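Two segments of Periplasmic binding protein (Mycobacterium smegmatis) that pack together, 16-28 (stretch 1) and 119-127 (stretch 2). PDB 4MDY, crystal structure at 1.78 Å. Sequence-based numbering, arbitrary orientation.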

# COMPACT_ATOMS: atom_id res chain seq x y z
N THR A 16 7.77 16.20 -18.32
CA THR A 16 8.95 15.38 -18.09
C THR A 16 9.03 15.02 -16.61
O THR A 16 8.96 15.89 -15.76
CB THR A 16 10.22 16.11 -18.57
OG1 THR A 16 10.15 16.27 -19.99
CG2 THR A 16 11.47 15.34 -18.20
N VAL A 17 9.14 13.73 -16.32
CA VAL A 17 9.31 13.29 -14.93
C VAL A 17 10.68 12.69 -14.73
O VAL A 17 11.25 12.10 -15.64
CB VAL A 17 8.22 12.29 -14.46
CG1 VAL A 17 6.85 12.96 -14.51
CG2 VAL A 17 8.23 11.02 -15.28
N ARG A 18 11.21 12.84 -13.52
CA ARG A 18 12.55 12.39 -13.17
C ARG A 18 12.46 11.22 -12.21
O ARG A 18 11.74 11.27 -11.22
CB ARG A 18 13.33 13.54 -12.55
CG ARG A 18 13.23 14.82 -13.36
CD ARG A 18 14.10 15.93 -12.79
NE ARG A 18 15.53 15.68 -13.03
CZ ARG A 18 16.21 16.07 -14.11
NH1 ARG A 18 15.62 16.76 -15.09
NH2 ARG A 18 17.51 15.79 -14.20
N HIS A 19 13.17 10.15 -12.53
CA HIS A 19 13.09 8.92 -11.76
C HIS A 19 14.47 8.25 -11.67
O HIS A 19 15.48 8.82 -12.11
CB HIS A 19 12.03 7.99 -12.38
CG HIS A 19 12.21 7.75 -13.85
ND1 HIS A 19 13.28 7.05 -14.35
CD2 HIS A 19 11.47 8.14 -14.91
CE1 HIS A 19 13.20 7.01 -15.67
NE2 HIS A 19 12.11 7.66 -16.04
N ALA A 20 14.51 7.05 -11.11
CA ALA A 20 15.77 6.35 -10.82
C ALA A 20 16.64 6.09 -12.05
O ALA A 20 17.85 5.95 -11.92
CB ALA A 20 15.49 5.05 -10.09
N PHE A 21 16.02 5.99 -13.22
CA PHE A 21 16.73 5.67 -14.46
C PHE A 21 16.81 6.84 -15.44
O PHE A 21 17.10 6.66 -16.62
CB PHE A 21 16.06 4.45 -15.08
CG PHE A 21 15.95 3.30 -14.12
CD1 PHE A 21 17.10 2.70 -13.64
CD2 PHE A 21 14.72 2.87 -13.66
CE1 PHE A 21 17.03 1.66 -12.73
CE2 PHE A 21 14.64 1.82 -12.75
CZ PHE A 21 15.79 1.22 -12.29
N GLY A 22 16.59 8.05 -14.93
CA GLY A 22 16.70 9.26 -15.72
C GLY A 22 15.37 9.96 -15.87
O GLY A 22 14.59 10.02 -14.92
N ASP A 23 15.12 10.48 -17.06
CA ASP A 23 13.95 11.30 -17.35
C ASP A 23 13.02 10.56 -18.30
O ASP A 23 13.48 9.83 -19.18
CB ASP A 23 14.37 12.62 -18.00
CG ASP A 23 15.08 13.56 -17.03
OD1 ASP A 23 15.26 13.21 -15.84
OD2 ASP A 23 15.45 14.66 -17.47
N THR A 24 11.72 10.76 -18.13
CA THR A 24 10.72 10.28 -19.07
C THR A 24 9.87 11.46 -19.52
O THR A 24 9.36 12.22 -18.69
CB THR A 24 9.82 9.19 -18.45
OG1 THR A 24 10.58 7.99 -18.27
CG2 THR A 24 8.64 8.88 -19.36
N THR A 25 9.74 11.64 -20.84
CA THR A 25 8.89 12.68 -21.39
C THR A 25 7.60 12.06 -21.91
O THR A 25 7.61 11.09 -22.67
CB THR A 25 9.60 13.47 -22.50
OG1 THR A 25 10.76 14.10 -21.94
CG2 THR A 25 8.70 14.55 -23.08
N ILE A 26 6.49 12.63 -21.45
CA ILE A 26 5.16 12.22 -21.85
C ILE A 26 4.58 13.34 -22.73
O ILE A 26 4.35 14.45 -22.24
CB ILE A 26 4.25 11.94 -20.63
CG1 ILE A 26 4.92 10.94 -19.66
CG2 ILE A 26 2.90 11.39 -21.08
CD1 ILE A 26 5.68 11.58 -18.52
N PRO A 27 4.38 13.07 -24.03
CA PRO A 27 3.97 14.14 -24.96
C PRO A 27 2.62 14.81 -24.65
O PRO A 27 2.45 16.00 -24.91
CB PRO A 27 3.92 13.43 -26.32
CG PRO A 27 4.84 12.27 -26.18
CD PRO A 27 4.74 11.83 -24.74
N GLY A 28 1.68 14.04 -24.11
CA GLY A 28 0.37 14.59 -23.74
C GLY A 28 -0.37 13.62 -22.84
O GLY A 28 0.16 12.56 -22.53
N ALA A 119 6.86 2.29 -24.68
CA ALA A 119 6.24 3.58 -24.41
C ALA A 119 6.96 4.29 -23.28
O ALA A 119 7.74 3.68 -22.55
CB ALA A 119 4.77 3.39 -24.06
N PRO A 120 6.71 5.60 -23.15
CA PRO A 120 7.21 6.30 -21.97
C PRO A 120 6.88 5.53 -20.69
O PRO A 120 5.73 5.11 -20.50
CB PRO A 120 6.47 7.63 -22.03
CG PRO A 120 6.26 7.87 -23.49
CD PRO A 120 6.02 6.50 -24.08
N THR A 121 7.88 5.34 -19.85
CA THR A 121 7.78 4.47 -18.70
C THR A 121 8.16 5.25 -17.45
O THR A 121 9.19 5.93 -17.42
CB THR A 121 8.68 3.23 -18.88
OG1 THR A 121 8.18 2.45 -19.98
CG2 THR A 121 8.73 2.37 -17.63
N VAL A 122 7.30 5.18 -16.44
CA VAL A 122 7.50 5.88 -15.17
C VAL A 122 8.04 4.88 -14.15
O VAL A 122 7.35 3.92 -13.79
CB VAL A 122 6.20 6.50 -14.62
CG1 VAL A 122 6.49 7.35 -13.38
CG2 VAL A 122 5.50 7.34 -15.68
N ALA A 123 9.27 5.13 -13.69
CA ALA A 123 9.95 4.28 -12.72
C ALA A 123 9.88 4.84 -11.31
O ALA A 123 9.48 6.00 -11.09
CB ALA A 123 11.41 4.09 -13.12
N GLN A 124 10.29 4.02 -10.36
CA GLN A 124 10.49 4.45 -8.98
C GLN A 124 11.41 5.68 -8.96
O GLN A 124 12.24 5.87 -9.86
CB GLN A 124 11.07 3.33 -8.12
CG GLN A 124 12.47 2.87 -8.49
CD GLN A 124 12.50 1.72 -9.49
OE1 GLN A 124 11.60 1.56 -10.31
NE2 GLN A 124 13.55 0.91 -9.41
N THR A 125 11.25 6.52 -7.96
CA THR A 125 11.96 7.80 -7.94
C THR A 125 13.39 7.66 -7.42
O THR A 125 14.28 8.40 -7.85
CB THR A 125 11.22 8.84 -7.08
OG1 THR A 125 10.89 8.26 -5.82
CG2 THR A 125 9.95 9.28 -7.75
N GLY A 126 13.60 6.72 -6.50
CA GLY A 126 14.89 6.54 -5.87
C GLY A 126 15.35 5.09 -5.90
O GLY A 126 15.18 4.40 -6.91
N SER A 127 15.91 4.63 -4.79
CA SER A 127 16.59 3.33 -4.74
C SER A 127 15.73 2.15 -4.26
O SER A 127 16.25 1.05 -4.08
CB SER A 127 17.81 3.47 -3.83
OG SER A 127 17.42 3.79 -2.52
O HOH W 1 10.70 5.94 -20.48

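A β-hairpin packs against a short strand and the loop after it through two direct hydrogen bonds, one water bridge and small apolar contacts, burying 524 Å² in all. Stretch 1 pairs strands 16–19 and 22–26 through a type I turn, His 19 to Gly 22; the backbone angles of Gly 22 would jam a CB against the preceding carbonyl O, so glycine suits the turn. At the turn, Ala 20 N donates to Gln 124 O (2.8 Å), and the small Ala 20 CB lies 3.3 Å from Gly 126 O. His 19 organises the centre: its ND1 accepts from Phe 21 N (3.1 Å) while its NE2 donates to Thr 24 OG1 (2.7 Å). That leaves the hydroxyl's own proton for Thr 121 O (Thr 24 OG1 to Thr 121 O, 2.6 Å). Water 1 donates to Thr 24 OG1 and accepts from Thr 121 N (both 3.0 Å), so the buried threonine hydroxyl is fully engaged. The methyl of Ala 123 touches two rings, lying over a face of His 19 (CB to ring centroid 4.0 Å) and at the edge of Phe 21 (CB to CD2 3.6 Å). Ala 123 N is buried without a partner. Farther along, Pro 120 offers a compact apolar surface: its CB meets Thr 24 CG2 at 3.7 Å.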